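Local coordinates for initiator protein NS1 (PDB 4R94) that nicks viral DNA at the replication origin through its magnesium-dependent N-terminal nickase domain and also carries helicase activity, initiating and directing parvoviral DNA replication, at residues 88-93 and 124-129; 28-33 and 151-156; 117-122 and 212-217; 93-98 and 229-234. One frame throughout, in Å; residues are numbered along the deposited sequence.

How the interactions relate
All four interactions involve the antiparallel sheet of the nickase domain. Interactions 1 and 4 share helix 81-104 and Leu93, their centres about 10 Å apart; interaction 1 joins that helix to strand 125-134, interaction 4 to strand 227-232. Interaction 2 sets helix 142-160 on strand 24-31, which pairs with strand 125-134, its centre about 9 Å from that of interaction 1. Interaction 3 joins strand 112-121 to a loop, about 19 Å between centres from interaction 2. Along the chain the segments run 28-33, 88-93, 93-98, 117-122, 124-129, 151-156, 212-217 and 229-234. Glu119 of interaction 3 and His127 and His129 of interaction 1 bind magnesium, while interactions 1, 2 and 4 join helices to the same sheet.

Interaction 1: residues 88-93 and 124-129; sequences FIFDSL and QGWHCH. With MG (magnesium ion), chain B.
The HCH motif of the nickase, RCR-2, lies on strand 125-134, and the contact joins the residue just before it, Trp126, to Phe90 of helix 81-104. The two rings form a face-to-face stack, their centroids 4.2 Å apart and their planes inclined by 27°. Phe90 lays the CD2 side of its ring over the benzo half of the indole, displaced toward the rim, and CD2 comes to 3.5 Å from CZ2 of Trp126. With CG anti to the backbone N (chi1 170°), the indole extends toward the helix. Its other face lies over the backbone N of Cys128, and NE1 is hydrogen-bonded to ND1 of His118 on the adjacent strand, which probably helps to fix the rotation of the ring.

His127 points to the other side of the strand. Its ND1 donates an in-plane bond of 3.0 Å to the carbonyl O of Gly125, at an N-H...O angle of 167°, leaving NE2 to bind magnesium at 2.3 Å. The amide NE2 of Gln124 sits 3.5 Å above the centre of the same imidazole. His129 NE2 binds the ion at 2.2 Å; Glu119 and three waters complete the octahedral shell.

The alternation of the strand thus gives Trp126 to the hydrophobic core and both histidines to the metal. The union of helix and strand is apolar, whereas the nearly straight bond to Gly125 O probably fixes the rotation of the His127 ring and so presents NE2 to magnesium.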
# COMPACT_ATOMS: atom_id res chain seq x y z
N PHE A 88 9.64 -1.94 -3.29
CA PHE A 88 10.26 -1.36 -2.10
C PHE A 88 10.18 0.17 -2.13
O PHE A 88 9.85 0.81 -1.13
CB PHE A 88 11.72 -1.78 -1.96
CG PHE A 88 11.92 -3.26 -1.84
CD1 PHE A 88 10.88 -4.08 -1.41
CD2 PHE A 88 13.14 -3.83 -2.17
CE1 PHE A 88 11.06 -5.44 -1.30
CE2 PHE A 88 13.32 -5.20 -2.06
CZ PHE A 88 12.29 -6.00 -1.63
N ILE A 89 10.50 0.74 -3.29
CA ILE A 89 10.36 2.17 -3.47
C ILE A 89 8.90 2.60 -3.25
O ILE A 89 8.66 3.54 -2.53
CB ILE A 89 10.83 2.60 -4.87
CG1 ILE A 89 12.37 2.45 -4.93
CG2 ILE A 89 10.41 4.04 -5.16
CD1 ILE A 89 12.96 2.63 -6.31
N PHE A 90 7.94 1.90 -3.85
CA PHE A 90 6.55 2.33 -3.66
C PHE A 90 6.12 2.22 -2.20
O PHE A 90 5.35 3.05 -1.71
CB PHE A 90 5.61 1.51 -4.54
CG PHE A 90 5.59 1.93 -5.98
CD1 PHE A 90 5.83 3.25 -6.36
CD2 PHE A 90 5.31 0.99 -6.97
CE1 PHE A 90 5.80 3.62 -7.71
CE2 PHE A 90 5.26 1.37 -8.31
CZ PHE A 90 5.51 2.68 -8.68
N ASP A 91 6.63 1.22 -1.48
CA ASP A 91 6.28 1.09 -0.06
C ASP A 91 6.72 2.34 0.68
O ASP A 91 5.95 2.92 1.46
CB ASP A 91 6.92 -0.15 0.56
CG ASP A 91 6.27 -0.54 1.88
OD1 ASP A 91 5.05 -0.83 1.89
OD2 ASP A 91 6.99 -0.55 2.91
N SER A 92 7.93 2.81 0.39
CA SER A 92 8.41 4.03 1.04
C SER A 92 7.58 5.25 0.64
O SER A 92 7.28 6.08 1.50
CB SER A 92 9.92 4.28 0.75
OG SER A 92 10.18 4.70 -0.59
N LEU A 93 7.19 5.36 -0.63
CA LEU A 93 6.43 6.51 -1.10
C LEU A 93 5.00 6.55 -0.55
O LEU A 93 4.49 7.63 -0.19
CB LEU A 93 6.39 6.55 -2.63
CG LEU A 93 7.74 6.77 -3.33
CD1 LEU A 93 7.50 6.75 -4.83
CD2 LEU A 93 8.44 8.07 -2.89
N GLN A 124 -5.11 -4.80 -13.45
CA GLN A 124 -4.39 -3.55 -13.17
C GLN A 124 -2.91 -3.71 -12.81
O GLN A 124 -2.16 -2.74 -12.85
CB GLN A 124 -5.07 -2.78 -12.03
CG GLN A 124 -4.91 -3.43 -10.66
CD GLN A 124 -5.57 -2.64 -9.56
OE1 GLN A 124 -5.32 -1.45 -9.40
NE2 GLN A 124 -6.45 -3.30 -8.79
N GLY A 125 -2.49 -4.91 -12.43
CA GLY A 125 -1.11 -5.12 -12.06
C GLY A 125 -0.84 -4.58 -10.66
O GLY A 125 -1.69 -4.73 -9.79
N TRP A 126 0.31 -3.94 -10.47
CA TRP A 126 0.71 -3.52 -9.12
C TRP A 126 -0.25 -2.51 -8.53
O TRP A 126 -0.66 -1.56 -9.20
CB TRP A 126 2.13 -2.92 -9.09
CG TRP A 126 2.37 -2.31 -7.74
CD1 TRP A 126 2.81 -2.95 -6.61
CD2 TRP A 126 2.12 -0.95 -7.37
NE1 TRP A 126 2.87 -2.06 -5.56
CE2 TRP A 126 2.44 -0.83 -6.00
CE3 TRP A 126 1.68 0.19 -8.06
CZ2 TRP A 126 2.31 0.39 -5.29
CZ3 TRP A 126 1.55 1.39 -7.37
CH2 TRP A 126 1.86 1.48 -6.00
N HIS A 127 -0.60 -2.72 -7.27
CA HIS A 127 -1.34 -1.72 -6.50
C HIS A 127 -1.08 -1.97 -5.03
O HIS A 127 -0.56 -3.02 -4.66
CB HIS A 127 -2.83 -1.76 -6.81
CG HIS A 127 -3.48 -3.07 -6.52
ND1 HIS A 127 -3.27 -4.20 -7.29
CD2 HIS A 127 -4.35 -3.43 -5.55
CE1 HIS A 127 -4.00 -5.19 -6.81
NE2 HIS A 127 -4.65 -4.76 -5.75
N CYS A 128 -1.44 -1.00 -4.19
CA CYS A 128 -1.14 -1.12 -2.78
C CYS A 128 -2.36 -0.74 -1.95
O CYS A 128 -2.84 0.39 -1.99
CB CYS A 128 0.08 -0.25 -2.44
SG CYS A 128 0.59 -0.42 -0.73
N HIS A 129 -2.89 -1.72 -1.22
CA HIS A 129 -3.97 -1.48 -0.29
C HIS A 129 -3.46 -0.84 0.99
O HIS A 129 -2.44 -1.25 1.54
CB HIS A 129 -4.66 -2.79 0.07
CG HIS A 129 -5.38 -3.41 -1.08
ND1 HIS A 129 -6.71 -3.16 -1.33
CD2 HIS A 129 -4.96 -4.27 -2.03
CE1 HIS A 129 -7.09 -3.85 -2.39
NE2 HIS A 129 -6.05 -4.53 -2.84
MG MG B . -6.04 -6.01 -4.47
O HOH W 1 -7.56 -5.00 -5.54
O HOH W 2 -5.81 -7.59 -5.91
O HOH W 3 -7.61 -6.98 -3.57

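Interaction 2: residues 28-33 and 151-156; sequences FVFKNE and VYWSRW
Phe30 and Trp153 meet as a T-shaped (edge-to-face) pair, with helix 142-160 packed on strand 24-31 of the nickase domain's antiparallel sheet. Their planes stand at 89°, and the centroid of the Phe30 ring is 5.2 Å from that of the five-membered ring of the indole. It is the phenyl that supplies the edge: CD2 of Phe30 points into one face of Trp153 near the seam between the two indole rings, 3.6 Å from CD2 of the tryptophan.

The indole extends from the helix toward the sheet, with CG anti to the backbone N (chi1 179°). This direction carries NE1 beyond the phenyl edge to the backbone of Lys31, where it finds the main-chain carbonyl. One residue therefore faces the helix through its ring and the next through its backbone, while the side chain of Lys31 leaves from the other side of the strand.

Val183 of strand 183-185, and Leu93 and Val94 of helix 81-104, also touch Trp153, adding strand and helix neighbours to the indole. Phe30 is held in the sheet by backbone hydrogen bonding to Cys128. The polar link across the contact runs from Trp153 NE1 to Lys31 O, 2.8 Å long, with an N-H...O angle of 159°; the oxygen lies in the plane of the indole.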
# COMPACT_ATOMS: atom_id res chain seq x y z
N PHE A 28 -8.02 2.52 1.33
CA PHE A 28 -7.49 3.17 0.13
C PHE A 28 -6.75 2.18 -0.76
O PHE A 28 -6.25 1.16 -0.30
CB PHE A 28 -6.48 4.28 0.49
CG PHE A 28 -7.06 5.39 1.32
CD1 PHE A 28 -7.82 6.39 0.74
CD2 PHE A 28 -6.80 5.44 2.68
CE1 PHE A 28 -8.32 7.42 1.49
CE2 PHE A 28 -7.31 6.48 3.46
CZ PHE A 28 -8.10 7.46 2.85
N VAL A 29 -6.67 2.49 -2.05
CA VAL A 29 -5.74 1.80 -2.93
C VAL A 29 -4.86 2.84 -3.62
O VAL A 29 -5.36 3.82 -4.19
CB VAL A 29 -6.45 0.93 -3.99
CG1 VAL A 29 -5.45 0.31 -4.93
CG2 VAL A 29 -7.25 -0.16 -3.30
N PHE A 30 -3.55 2.63 -3.52
CA PHE A 30 -2.56 3.44 -4.23
C PHE A 30 -2.21 2.68 -5.49
O PHE A 30 -1.92 1.48 -5.45
CB PHE A 30 -1.31 3.67 -3.38
CG PHE A 30 -1.50 4.66 -2.25
CD1 PHE A 30 -2.27 4.35 -1.13
CD2 PHE A 30 -0.85 5.89 -2.29
CE1 PHE A 30 -2.41 5.26 -0.09
CE2 PHE A 30 -0.98 6.81 -1.25
CZ PHE A 30 -1.76 6.50 -0.15
N LYS A 31 -2.25 3.36 -6.63
CA LYS A 31 -1.91 2.67 -7.87
C LYS A 31 -1.23 3.59 -8.85
O LYS A 31 -0.97 4.75 -8.56
CB LYS A 31 -3.17 2.07 -8.50
CG LYS A 31 -4.16 3.11 -8.95
CD LYS A 31 -5.47 2.44 -9.34
CE LYS A 31 -6.56 3.46 -9.56
NZ LYS A 31 -7.89 2.77 -9.75
N ASN A 32 -0.91 3.06 -10.02
CA ASN A 32 -0.56 3.92 -11.14
C ASN A 32 -1.13 3.28 -12.39
O ASN A 32 -1.64 2.16 -12.35
CB ASN A 32 0.95 4.18 -11.25
CG ASN A 32 1.79 2.91 -11.37
OD1 ASN A 32 1.35 1.89 -11.89
ND2 ASN A 32 3.04 3.00 -10.92
N GLU A 33 -1.12 4.05 -13.47
CA GLU A 33 -1.65 3.58 -14.74
C GLU A 33 -0.62 3.93 -15.78
O GLU A 33 0.18 4.83 -15.58
CB GLU A 33 -3.00 4.23 -15.06
CG GLU A 33 -4.09 3.84 -14.07
CD GLU A 33 -5.38 4.58 -14.28
OE1 GLU A 33 -5.46 5.37 -15.25
OE2 GLU A 33 -6.32 4.36 -13.48
N VAL A 151 -2.79 14.08 -3.76
CA VAL A 151 -1.84 15.19 -3.99
C VAL A 151 -0.40 14.75 -3.72
O VAL A 151 0.48 14.91 -4.57
CB VAL A 151 -2.16 16.41 -3.11
CG1 VAL A 151 -1.01 17.44 -3.19
CG2 VAL A 151 -3.47 17.03 -3.56
N TYR A 152 -0.16 14.16 -2.55
CA TYR A 152 1.20 13.76 -2.20
C TYR A 152 1.71 12.60 -3.06
O TYR A 152 2.88 12.57 -3.43
CB TYR A 152 1.30 13.41 -0.72
CG TYR A 152 1.18 14.63 0.18
CD1 TYR A 152 2.06 15.70 0.05
CD2 TYR A 152 0.17 14.71 1.12
CE1 TYR A 152 1.94 16.82 0.85
CE2 TYR A 152 0.04 15.82 1.93
CZ TYR A 152 0.92 16.87 1.79
OH TYR A 152 0.78 17.98 2.60
N TRP A 153 0.81 11.68 -3.41
CA TRP A 153 1.18 10.53 -4.23
C TRP A 153 1.62 10.99 -5.61
O TRP A 153 2.68 10.58 -6.11
CB TRP A 153 -0.02 9.56 -4.31
CG TRP A 153 0.15 8.30 -5.12
CD1 TRP A 153 -0.67 7.88 -6.14
CD2 TRP A 153 1.14 7.27 -4.95
NE1 TRP A 153 -0.25 6.65 -6.61
CE2 TRP A 153 0.87 6.26 -5.91
CE3 TRP A 153 2.23 7.10 -4.09
CZ2 TRP A 153 1.64 5.11 -6.03
CZ3 TRP A 153 3.00 5.94 -4.20
CH2 TRP A 153 2.71 4.98 -5.18
N SER A 154 0.84 11.88 -6.22
CA SER A 154 1.18 12.36 -7.56
C SER A 154 2.49 13.15 -7.49
O SER A 154 3.35 13.02 -8.36
CB SER A 154 0.06 13.22 -8.14
OG SER A 154 -0.19 14.37 -7.33
N ARG A 155 2.64 13.94 -6.43
CA ARG A 155 3.86 14.71 -6.25
C ARG A 155 5.09 13.83 -6.14
O ARG A 155 6.10 14.09 -6.81
CB ARG A 155 3.75 15.60 -5.01
CG ARG A 155 2.95 16.85 -5.28
CD ARG A 155 2.76 17.68 -4.05
NE ARG A 155 4.02 18.29 -3.61
CZ ARG A 155 4.14 19.03 -2.52
NH1 ARG A 155 3.09 19.26 -1.75
NH2 ARG A 155 5.33 19.54 -2.20
N TRP A 156 5.01 12.80 -5.30
CA TRP A 156 6.15 11.91 -5.12
C TRP A 156 6.44 11.06 -6.35
O TRP A 156 7.60 10.84 -6.69
CB TRP A 156 5.94 10.99 -3.90
CG TRP A 156 6.32 11.67 -2.64
CD1 TRP A 156 5.48 12.09 -1.64
CD2 TRP A 156 7.64 12.08 -2.25
NE1 TRP A 156 6.20 12.70 -0.65
CE2 TRP A 156 7.53 12.71 -1.00
CE3 TRP A 156 8.90 11.96 -2.84
CZ2 TRP A 156 8.63 13.22 -0.32
CZ3 TRP A 156 10.00 12.47 -2.16
CH2 TRP A 156 9.86 13.08 -0.91

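Interaction 3: residues 117-122 and 212-217; sequences QHEWGK and LTKKKI. With MG (magnesium ion), chain B.
The carboxylate of Glu119 is met at both oxygens, with the ammonium group of Lys214 displaced from its plane and the amide of Gln117 approaching OE2 on its anti side. OE1 binds magnesium at 2.1 Å. OE2 accepts from Gln117 NE2 through its anti lone pair, at 2.9 Å, and lies near the amide plane. Lys214 NZ comes to the same oxygen on the syn side, 34° out of the carboxylate plane, and makes a salt bridge of 2.8 Å. The lysine chain crosses Glu119 at about a right angle; bends at chi2 (-60°) and chi4 (75°) curl it round so that CG passes 3.6 Å from Gln117 NE2 while NZ turns back to the carboxylate.

The amide has further partners: OE1 of Gln117 bonds to Ser230 and Arg245, and NE2 also to the carbonyl of Phe211. Farther along the strand, Ile217 CD1 touches Trp120 CB at 3.7 Å, adding an apolar contact.

Strand 112-121 and the loop after helix 203-211 are thereby joined at the nuclease site. Lys214 belongs to the RCR-3 motif, as does the active-site Tyr210, whose side chain lies close to that of the lysine. With His127 and His129, Glu119 completes the protein side of the metal site. Two donors grip OE2 while OE1 serves the ion, which limits rotation of the carboxylate; a weak bond from Lys214 NZ to metal-bound water 3 ties the loop to the inner shell as well.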
# COMPACT_ATOMS: atom_id res chain seq x y z
N GLN A 117 -0.65 -3.46 2.09
CA GLN A 117 -0.37 -4.70 1.35
C GLN A 117 -0.26 -4.47 -0.15
O GLN A 117 -1.22 -4.01 -0.81
CB GLN A 117 -1.43 -5.77 1.62
CG GLN A 117 -1.17 -7.05 0.82
CD GLN A 117 -1.75 -8.27 1.52
OE1 GLN A 117 -1.37 -8.58 2.65
NE2 GLN A 117 -2.65 -8.98 0.85
N HIS A 118 0.91 -4.79 -0.68
CA HIS A 118 1.17 -4.69 -2.11
C HIS A 118 0.71 -5.95 -2.81
O HIS A 118 1.06 -7.05 -2.38
CB HIS A 118 2.65 -4.49 -2.40
CG HIS A 118 3.21 -3.23 -1.82
ND1 HIS A 118 3.36 -2.08 -2.56
CD2 HIS A 118 3.62 -2.94 -0.57
CE1 HIS A 118 3.89 -1.14 -1.79
NE2 HIS A 118 4.04 -1.64 -0.58
N GLU A 119 -0.01 -5.76 -3.91
CA GLU A 119 -0.59 -6.86 -4.67
C GLU A 119 -0.43 -6.69 -6.18
O GLU A 119 -0.02 -5.63 -6.67
CB GLU A 119 -2.08 -7.02 -4.34
CG GLU A 119 -2.37 -7.30 -2.87
CD GLU A 119 -3.84 -7.56 -2.58
OE1 GLU A 119 -4.71 -7.18 -3.40
OE2 GLU A 119 -4.11 -8.12 -1.50
N TRP A 120 -0.77 -7.75 -6.91
CA TRP A 120 -0.72 -7.71 -8.36
C TRP A 120 -2.05 -8.20 -8.88
O TRP A 120 -2.39 -9.37 -8.73
CB TRP A 120 0.41 -8.59 -8.91
CG TRP A 120 0.59 -8.44 -10.38
CD1 TRP A 120 -0.07 -9.11 -11.37
CD2 TRP A 120 1.50 -7.55 -11.03
NE1 TRP A 120 0.37 -8.68 -12.60
CE2 TRP A 120 1.34 -7.73 -12.42
CE3 TRP A 120 2.43 -6.62 -10.57
CZ2 TRP A 120 2.08 -7.00 -13.35
CZ3 TRP A 120 3.17 -5.90 -11.49
CH2 TRP A 120 2.99 -6.10 -12.87
N GLY A 121 -2.81 -7.28 -9.45
CA GLY A 121 -4.13 -7.62 -9.96
C GLY A 121 -4.05 -8.17 -11.37
O GLY A 121 -3.17 -7.80 -12.15
N LYS A 122 -4.98 -9.08 -11.69
CA LYS A 122 -5.05 -9.68 -13.01
C LYS A 122 -5.08 -8.63 -14.12
O LYS A 122 -4.40 -8.76 -15.14
CB LYS A 122 -6.28 -10.58 -13.10
CG LYS A 122 -6.65 -11.01 -14.51
CD LYS A 122 -7.94 -11.81 -14.51
CE LYS A 122 -8.50 -11.97 -15.92
NZ LYS A 122 -7.51 -12.59 -16.84
N LEU A 212 -4.78 -11.52 4.58
CA LEU A 212 -3.90 -12.63 4.94
C LEU A 212 -4.24 -13.95 4.22
O LEU A 212 -3.53 -14.95 4.37
CB LEU A 212 -3.91 -12.84 6.46
CG LEU A 212 -3.30 -11.72 7.31
CD1 LEU A 212 -3.14 -12.14 8.78
CD2 LEU A 212 -1.97 -11.24 6.71
N THR A 213 -5.32 -13.97 3.43
CA THR A 213 -5.64 -15.18 2.68
C THR A 213 -4.97 -15.26 1.32
O THR A 213 -5.06 -16.30 0.65
CB THR A 213 -7.17 -15.33 2.44
OG1 THR A 213 -7.62 -14.37 1.48
CG2 THR A 213 -7.95 -15.19 3.73
N LYS A 214 -4.31 -14.18 0.89
CA LYS A 214 -3.74 -14.13 -0.45
C LYS A 214 -2.53 -15.05 -0.61
O LYS A 214 -1.85 -15.39 0.37
CB LYS A 214 -3.34 -12.69 -0.83
CG LYS A 214 -4.45 -11.64 -0.70
CD LYS A 214 -5.66 -11.95 -1.59
CE LYS A 214 -6.71 -10.84 -1.49
NZ LYS A 214 -6.34 -9.59 -2.25
N LYS A 215 -2.25 -15.44 -1.84
CA LYS A 215 -1.06 -16.24 -2.17
C LYS A 215 0.17 -15.38 -2.45
O LYS A 215 0.08 -14.35 -3.12
CB LYS A 215 -1.35 -17.14 -3.38
CG LYS A 215 -0.17 -18.02 -3.78
CD LYS A 215 -0.63 -19.22 -4.60
CE LYS A 215 0.55 -20.11 -5.00
NZ LYS A 215 0.08 -21.39 -5.60
N LYS A 216 1.33 -15.80 -1.94
CA LYS A 216 2.57 -15.05 -2.09
C LYS A 216 3.10 -15.12 -3.52
O LYS A 216 3.23 -16.20 -4.10
CB LYS A 216 3.63 -15.58 -1.11
CG LYS A 216 5.03 -14.95 -1.22
CD LYS A 216 5.09 -13.58 -0.59
CE LYS A 216 6.53 -13.05 -0.50
NZ LYS A 216 7.30 -13.69 0.60
N ILE A 217 3.39 -13.95 -4.08
CA ILE A 217 4.02 -13.88 -5.39
C ILE A 217 5.47 -14.36 -5.31
O ILE A 217 6.27 -13.85 -4.51
CB ILE A 217 3.97 -12.45 -5.95
CG1 ILE A 217 2.52 -12.04 -6.21
CG2 ILE A 217 4.86 -12.32 -7.20
CD1 ILE A 217 2.36 -10.55 -6.48
MG MG B . -6.04 -6.01 -4.47
O HOH W 3 -7.61 -6.98 -3.57
O HOH W 1 -7.56 -5.00 -5.54
O HOH W 2 -5.81 -7.59 -5.91

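Interaction 4: residues 93-98 and 229-234; sequences LVKKCL and LSSDSG
Lys95 runs nearly straight from helix 81-104 to Ser231, with CG beside the backbone N (chi1 -70°) and every later torsion close to 180°. The extended chain spans the distance between helix and strand, where the nearest CA atoms, those of Lys95 and Ser231, are 10.4 Å apart. The serine turns its OG between its own backbone N and carbonyl carbon (chi1 55°), and the two polar ends meet in a 2.7 Å hydrogen bond from Lys95 NZ to Ser231 OG. CE of the lysine comes within 3.3 Å of the same OG.

Here the helix packs over the antiparallel sheet, and the bond reaches strand 227-232, which pairs with strand 112-121. Trp114 and Val116 of the latter touch the Ser231 side chain, and Trp114 also touches Lys95. The buried ammonium has a second partner one helical turn back, in a salt bridge to Asp91, which probably balances its charge.

Just past Ser231, the strand ends in an Asx turn. Asp232 OD1 uses its anti lone pair to accept from Gly234 N at 2.9 Å, with an N-H...O angle of 133°, and also receives Lys236 N.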
# COMPACT_ATOMS: atom_id res chain seq x y z
N LEU A 93 7.19 5.36 -0.63
CA LEU A 93 6.43 6.51 -1.10
C LEU A 93 5.00 6.55 -0.55
O LEU A 93 4.49 7.63 -0.19
CB LEU A 93 6.39 6.55 -2.63
CG LEU A 93 7.74 6.77 -3.33
CD1 LEU A 93 7.50 6.75 -4.83
CD2 LEU A 93 8.44 8.07 -2.89
N VAL A 94 4.34 5.39 -0.54
CA VAL A 94 3.01 5.28 0.04
C VAL A 94 3.03 5.74 1.50
O VAL A 94 2.22 6.59 1.91
CB VAL A 94 2.48 3.84 -0.06
CG1 VAL A 94 1.19 3.69 0.76
CG2 VAL A 94 2.22 3.48 -1.53
N LYS A 95 3.97 5.21 2.27
CA LYS A 95 4.05 5.56 3.67
C LYS A 95 4.41 7.03 3.87
O LYS A 95 3.86 7.66 4.77
CB LYS A 95 5.04 4.64 4.39
CG LYS A 95 4.46 3.24 4.48
CD LYS A 95 5.42 2.22 5.01
CE LYS A 95 4.68 0.87 5.11
NZ LYS A 95 5.59 -0.21 5.58
N LYS A 96 5.29 7.57 3.03
CA LYS A 96 5.59 9.00 3.08
C LYS A 96 4.30 9.81 2.93
O LYS A 96 4.09 10.77 3.67
CB LYS A 96 6.59 9.41 2.00
CG LYS A 96 7.04 10.86 2.12
CD LYS A 96 8.00 11.02 3.28
CE LYS A 96 8.55 12.44 3.34
NZ LYS A 96 9.56 12.56 4.41
N CYS A 97 3.43 9.40 2.01
CA CYS A 97 2.18 10.12 1.78
C CYS A 97 1.29 10.08 3.02
O CYS A 97 0.72 11.10 3.42
CB CYS A 97 1.42 9.54 0.59
SG CYS A 97 2.23 9.85 -0.97
N LEU A 98 1.16 8.89 3.60
CA LEU A 98 0.34 8.72 4.79
C LEU A 98 0.88 9.61 5.90
O LEU A 98 0.12 10.30 6.57
CB LEU A 98 0.34 7.26 5.24
CG LEU A 98 -0.22 6.22 4.27
CD1 LEU A 98 0.05 4.83 4.83
CD2 LEU A 98 -1.71 6.45 4.03
N LEU A 229 4.09 -8.13 -0.40
CA LEU A 229 4.70 -7.56 0.79
C LEU A 229 3.59 -6.91 1.60
O LEU A 229 2.71 -6.26 1.02
CB LEU A 229 5.76 -6.50 0.38
CG LEU A 229 6.59 -5.78 1.44
CD1 LEU A 229 7.72 -6.69 1.88
CD2 LEU A 229 7.16 -4.47 0.89
N SER A 230 3.61 -7.09 2.92
CA SER A 230 2.66 -6.43 3.80
C SER A 230 3.36 -5.83 4.99
O SER A 230 4.47 -6.23 5.33
CB SER A 230 1.57 -7.39 4.28
OG SER A 230 1.02 -8.09 3.19
N SER A 231 2.70 -4.87 5.64
CA SER A 231 3.23 -4.30 6.88
C SER A 231 2.14 -3.63 7.67
O SER A 231 1.09 -3.28 7.13
CB SER A 231 4.34 -3.30 6.59
OG SER A 231 3.90 -2.28 5.70
N ASP A 232 2.38 -3.40 8.95
CA ASP A 232 1.37 -2.71 9.73
C ASP A 232 2.01 -1.85 10.80
O ASP A 232 3.22 -1.92 11.03
CB ASP A 232 0.39 -3.72 10.34
CG ASP A 232 1.08 -4.72 11.24
OD1 ASP A 232 1.61 -4.30 12.28
OD2 ASP A 232 1.07 -5.92 10.90
N SER A 233 1.18 -1.04 11.45
CA SER A 233 1.66 -0.01 12.38
C SER A 233 2.26 -0.62 13.65
O SER A 233 2.93 0.08 14.42
CB SER A 233 0.52 0.95 12.72
OG SER A 233 -0.64 0.24 13.12
N GLY A 234 2.03 -1.91 13.86
CA GLY A 234 2.60 -2.63 14.99
C GLY A 234 3.78 -3.54 14.65
O GLY A 234 4.27 -4.27 15.52